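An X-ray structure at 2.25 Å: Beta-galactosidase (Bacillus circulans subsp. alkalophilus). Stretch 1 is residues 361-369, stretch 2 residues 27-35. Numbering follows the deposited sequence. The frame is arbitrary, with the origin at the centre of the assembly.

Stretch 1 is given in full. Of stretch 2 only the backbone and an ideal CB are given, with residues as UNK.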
# COMPACT_ATOMS: atom_id res chain seq x y z
N VAL A 361 -0.17 32.30 -16.03
CA VAL A 361 0.41 33.27 -16.94
C VAL A 361 1.15 34.36 -16.16
O VAL A 361 2.29 34.69 -16.48
CB VAL A 361 -0.66 33.88 -17.83
CG1 VAL A 361 -0.08 35.03 -18.65
CG2 VAL A 361 -1.25 32.79 -18.73
N ILE A 362 0.50 34.90 -15.14
CA ILE A 362 1.14 35.83 -14.21
C ILE A 362 1.43 35.13 -12.88
O ILE A 362 0.53 34.56 -12.25
CB ILE A 362 0.24 37.04 -13.92
CG1 ILE A 362 -0.15 37.74 -15.22
CG2 ILE A 362 0.92 37.99 -12.93
CD1 ILE A 362 -1.27 38.74 -15.04
N GLU A 363 2.68 35.17 -12.45
CA GLU A 363 3.09 34.33 -11.33
C GLU A 363 3.48 35.13 -10.09
O GLU A 363 3.09 36.29 -9.98
CB GLU A 363 4.09 33.27 -11.80
CG GLU A 363 3.40 32.36 -12.84
CD GLU A 363 4.25 31.21 -13.36
OE1 GLU A 363 3.91 30.04 -13.07
OE2 GLU A 363 5.22 31.46 -14.11
N HIS A 364 4.17 34.51 -9.14
CA HIS A 364 4.35 35.17 -7.84
C HIS A 364 5.20 36.44 -7.92
O HIS A 364 5.02 37.34 -7.11
CB HIS A 364 4.88 34.19 -6.77
CG HIS A 364 3.90 33.10 -6.42
ND1 HIS A 364 4.29 31.81 -6.16
CD2 HIS A 364 2.56 33.12 -6.31
CE1 HIS A 364 3.23 31.07 -5.90
NE2 HIS A 364 2.16 31.85 -5.98
N VAL A 365 6.11 36.50 -8.88
CA VAL A 365 6.88 37.72 -9.12
C VAL A 365 5.98 38.89 -9.48
O VAL A 365 6.33 40.04 -9.25
CB VAL A 365 7.84 37.59 -10.31
CG1 VAL A 365 9.06 38.50 -10.07
CG2 VAL A 365 8.24 36.16 -10.53
N GLY A 366 4.85 38.60 -10.12
CA GLY A 366 3.86 39.61 -10.42
C GLY A 366 4.15 40.53 -11.59
O GLY A 366 3.65 41.64 -11.62
N HIS A 367 4.94 40.09 -12.56
CA HIS A 367 5.20 40.91 -13.74
C HIS A 367 5.45 40.03 -14.97
O HIS A 367 5.57 38.81 -14.85
CB HIS A 367 6.39 41.87 -13.51
CG HIS A 367 7.71 41.18 -13.40
ND1 HIS A 367 8.56 41.36 -12.33
CD2 HIS A 367 8.33 40.29 -14.22
CE1 HIS A 367 9.65 40.62 -12.50
NE2 HIS A 367 9.53 39.96 -13.64
N GLU A 368 5.54 40.66 -16.13
CA GLU A 368 5.54 39.96 -17.42
C GLU A 368 6.93 39.53 -17.87
O GLU A 368 7.08 38.86 -18.89
CB GLU A 368 4.92 40.86 -18.49
CG GLU A 368 5.77 42.09 -18.81
CD GLU A 368 5.39 43.31 -17.99
OE1 GLU A 368 5.16 43.17 -16.77
OE2 GLU A 368 5.32 44.42 -18.59
N HIS A 369 7.94 39.93 -17.11
CA HIS A 369 9.32 39.70 -17.54
C HIS A 369 9.79 38.35 -17.06
O HIS A 369 10.60 38.23 -16.13
CB HIS A 369 10.22 40.85 -17.09
CG HIS A 369 9.71 42.19 -17.51
ND1 HIS A 369 9.74 42.61 -18.83
CD2 HIS A 369 9.09 43.17 -16.82
CE1 HIS A 369 9.19 43.81 -18.91
NE2 HIS A 369 8.79 44.17 -17.71
N UNK A 27 -3.27 45.55 -13.06
CA UNK A 27 -2.11 44.87 -13.62
C UNK A 27 -2.53 43.67 -14.48
O UNK A 27 -1.91 43.41 -15.51
CB UNK A 27 -1.17 44.42 -12.50
N UNK A 28 -3.56 42.94 -14.06
CA UNK A 28 -4.04 41.81 -14.87
C UNK A 28 -4.44 42.27 -16.26
O UNK A 28 -3.97 41.72 -17.25
CB UNK A 28 -5.22 41.12 -14.19
N UNK A 29 -5.31 43.28 -16.34
CA UNK A 29 -5.77 43.79 -17.64
C UNK A 29 -4.59 44.19 -18.50
O UNK A 29 -4.54 43.86 -19.69
CB UNK A 29 -6.71 44.98 -17.46
N UNK A 30 -3.64 44.91 -17.90
CA UNK A 30 -2.48 45.39 -18.63
C UNK A 30 -1.69 44.21 -19.21
O UNK A 30 -1.36 44.20 -20.39
CB UNK A 30 -1.59 46.24 -17.72
N UNK A 31 -1.41 43.22 -18.37
CA UNK A 31 -0.67 42.03 -18.82
C UNK A 31 -1.47 41.13 -19.78
O UNK A 31 -0.90 40.56 -20.71
CB UNK A 31 -0.24 41.21 -17.60
N UNK A 32 -2.78 41.03 -19.58
CA UNK A 32 -3.63 40.25 -20.49
C UNK A 32 -3.56 40.84 -21.90
O UNK A 32 -3.51 40.11 -22.88
CB UNK A 32 -5.08 40.22 -19.99
N UNK A 33 -3.55 42.17 -21.99
CA UNK A 33 -3.42 42.81 -23.30
C UNK A 33 -2.06 42.55 -23.94
O UNK A 33 -1.98 42.27 -25.13
CB UNK A 33 -3.65 44.32 -23.17
N UNK A 34 -1.00 42.64 -23.14
CA UNK A 34 0.34 42.29 -23.61
C UNK A 34 0.39 40.87 -24.17
O UNK A 34 1.08 40.61 -25.16
CB UNK A 34 1.35 42.44 -22.47
N UNK A 35 -0.32 39.95 -23.53
CA UNK A 35 -0.24 38.53 -23.91
C UNK A 35 -1.29 38.11 -24.94
O UNK A 35 -1.28 36.96 -25.39
CB UNK A 35 -0.39 37.66 -22.66

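Stretch 2 is helical, with phi and psi near -60° and -45° over most of its length. It packs against a loop that offers the I362 side chain, the G366–H367 backbone and the carboxylate of E368.

Position 27 points its CA-to-CB bond toward stretch 1, but nothing there lies within 5.5 Å of the ideal CB. A long side chain fits, and a polar one could work near the carbonyl of G366. The residue is E27. A water donates to both E27 OE2 (2.9 Å) and G366 O (2.7 Å), bridging the gap.

Position 28 points sideways, with its ideal CB 4.7 Å from I362 CD1. Small or medium side chains would suit, apolar or polar. It is D28. Its OD1 lies 3.8 Å from I362 CD1, and both carboxylate oxygens are hydrogen-bonded elsewhere in the structure.

Position 29 points away, so stretch 1 sets little preference. It is M29, which makes no contact.

Position 30 points sideways into open space. The carboxylate of E368 lies beyond it, so a long basic side chain, lysine or arginine, would be favoured. It is R30. With chi1 and chi2 both t the chain starts out extended, then turns at chi3 (p), and the guanidinium reaches E368, where R30 NH1 bonds E368 OE2 at 3.0 Å and R30 NH2 bonds E368 OE1 at 3.1 Å. Both angles are 171°, a nearly straight, two-pronged salt bridge. R30 NH2 also bonds E27 OE2 at 2.7 Å, so the arginine links two acids.

Position 31 faces the loop directly. Its ideal CB is 3.7 Å from I362 CD1 and 5.3 Å from E368 CB. A flexible apolar side chain such as leucine or methionine would suit. It is M31. Its CB packs on I362 CD1 at 3.8 Å. The chain then runs along the loop: SD lies 3.8 Å from H367 CA and 3.7 Å from E368 N, and CE 3.8 Å from G366 O.

Position 32 points sideways, with no loop atom near its ideal CB. Only a larger side chain could reach I362, and an apolar one would match it. It is F32, whose CE1 meets I362 CD1 at 3.8 Å, obliquely to the ring.

Position 33 is out of reach and unconstrained by the loop. It is N33.

Position 34 points toward stretch 1, with room before E368. Medium or long side chains fit, and a basic one would also be plausible. It is L34, whose CD1 comes 3.5 Å from E368 OE2.

Position 35 points toward V361, with CG1 4.8 Å from the ideal CB. Small apolar side chains suit. It is A35, which approaches without close contact.

Stretch 2 (27-35) EDMRMFNLA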
# COMPACT_ATOMS: atom_id res chain seq x y z
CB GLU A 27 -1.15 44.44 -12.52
CG GLU A 27 -0.25 45.56 -12.03
CD GLU A 27 0.48 46.24 -13.18
OE1 GLU A 27 0.11 47.38 -13.52
OE2 GLU A 27 1.42 45.63 -13.74
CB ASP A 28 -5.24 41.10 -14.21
CG ASP A 28 -4.91 40.51 -12.85
OD1 ASP A 28 -3.74 40.17 -12.60
OD2 ASP A 28 -5.85 40.39 -12.04
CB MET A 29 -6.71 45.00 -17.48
CG MET A 29 -8.02 44.74 -16.73
SD MET A 29 -8.92 43.29 -17.32
CE MET A 29 -8.48 42.11 -16.04
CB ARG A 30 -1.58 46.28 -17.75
CG ARG A 30 -0.34 46.82 -18.48
CD ARG A 30 0.61 47.61 -17.56
NE ARG A 30 1.30 46.74 -16.61
CZ ARG A 30 2.35 45.98 -16.92
NH1 ARG A 30 2.84 45.98 -18.15
NH2 ARG A 30 2.90 45.21 -15.99
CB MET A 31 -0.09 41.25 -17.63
CG MET A 31 1.14 41.95 -17.00
SD MET A 31 1.92 41.20 -15.54
CE MET A 31 0.95 41.92 -14.23
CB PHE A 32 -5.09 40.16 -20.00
CG PHE A 32 -5.28 39.37 -18.71
CD1 PHE A 32 -4.24 38.64 -18.16
CD2 PHE A 32 -6.50 39.39 -18.04
CE1 PHE A 32 -4.40 37.93 -16.97
CE2 PHE A 32 -6.67 38.68 -16.85
CZ PHE A 32 -5.63 37.94 -16.32
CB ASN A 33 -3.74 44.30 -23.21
CG ASN A 33 -5.23 44.57 -22.96
OD1 ASN A 33 -6.10 43.97 -23.61
ND2 ASN A 33 -5.53 45.45 -22.01
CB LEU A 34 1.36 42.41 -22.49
CG LEU A 34 1.66 43.83 -22.01
CD1 LEU A 34 2.79 43.81 -20.98
CD2 LEU A 34 2.02 44.72 -23.19
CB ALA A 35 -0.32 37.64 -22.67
O HOH W 1 3.36 44.22 -12.20
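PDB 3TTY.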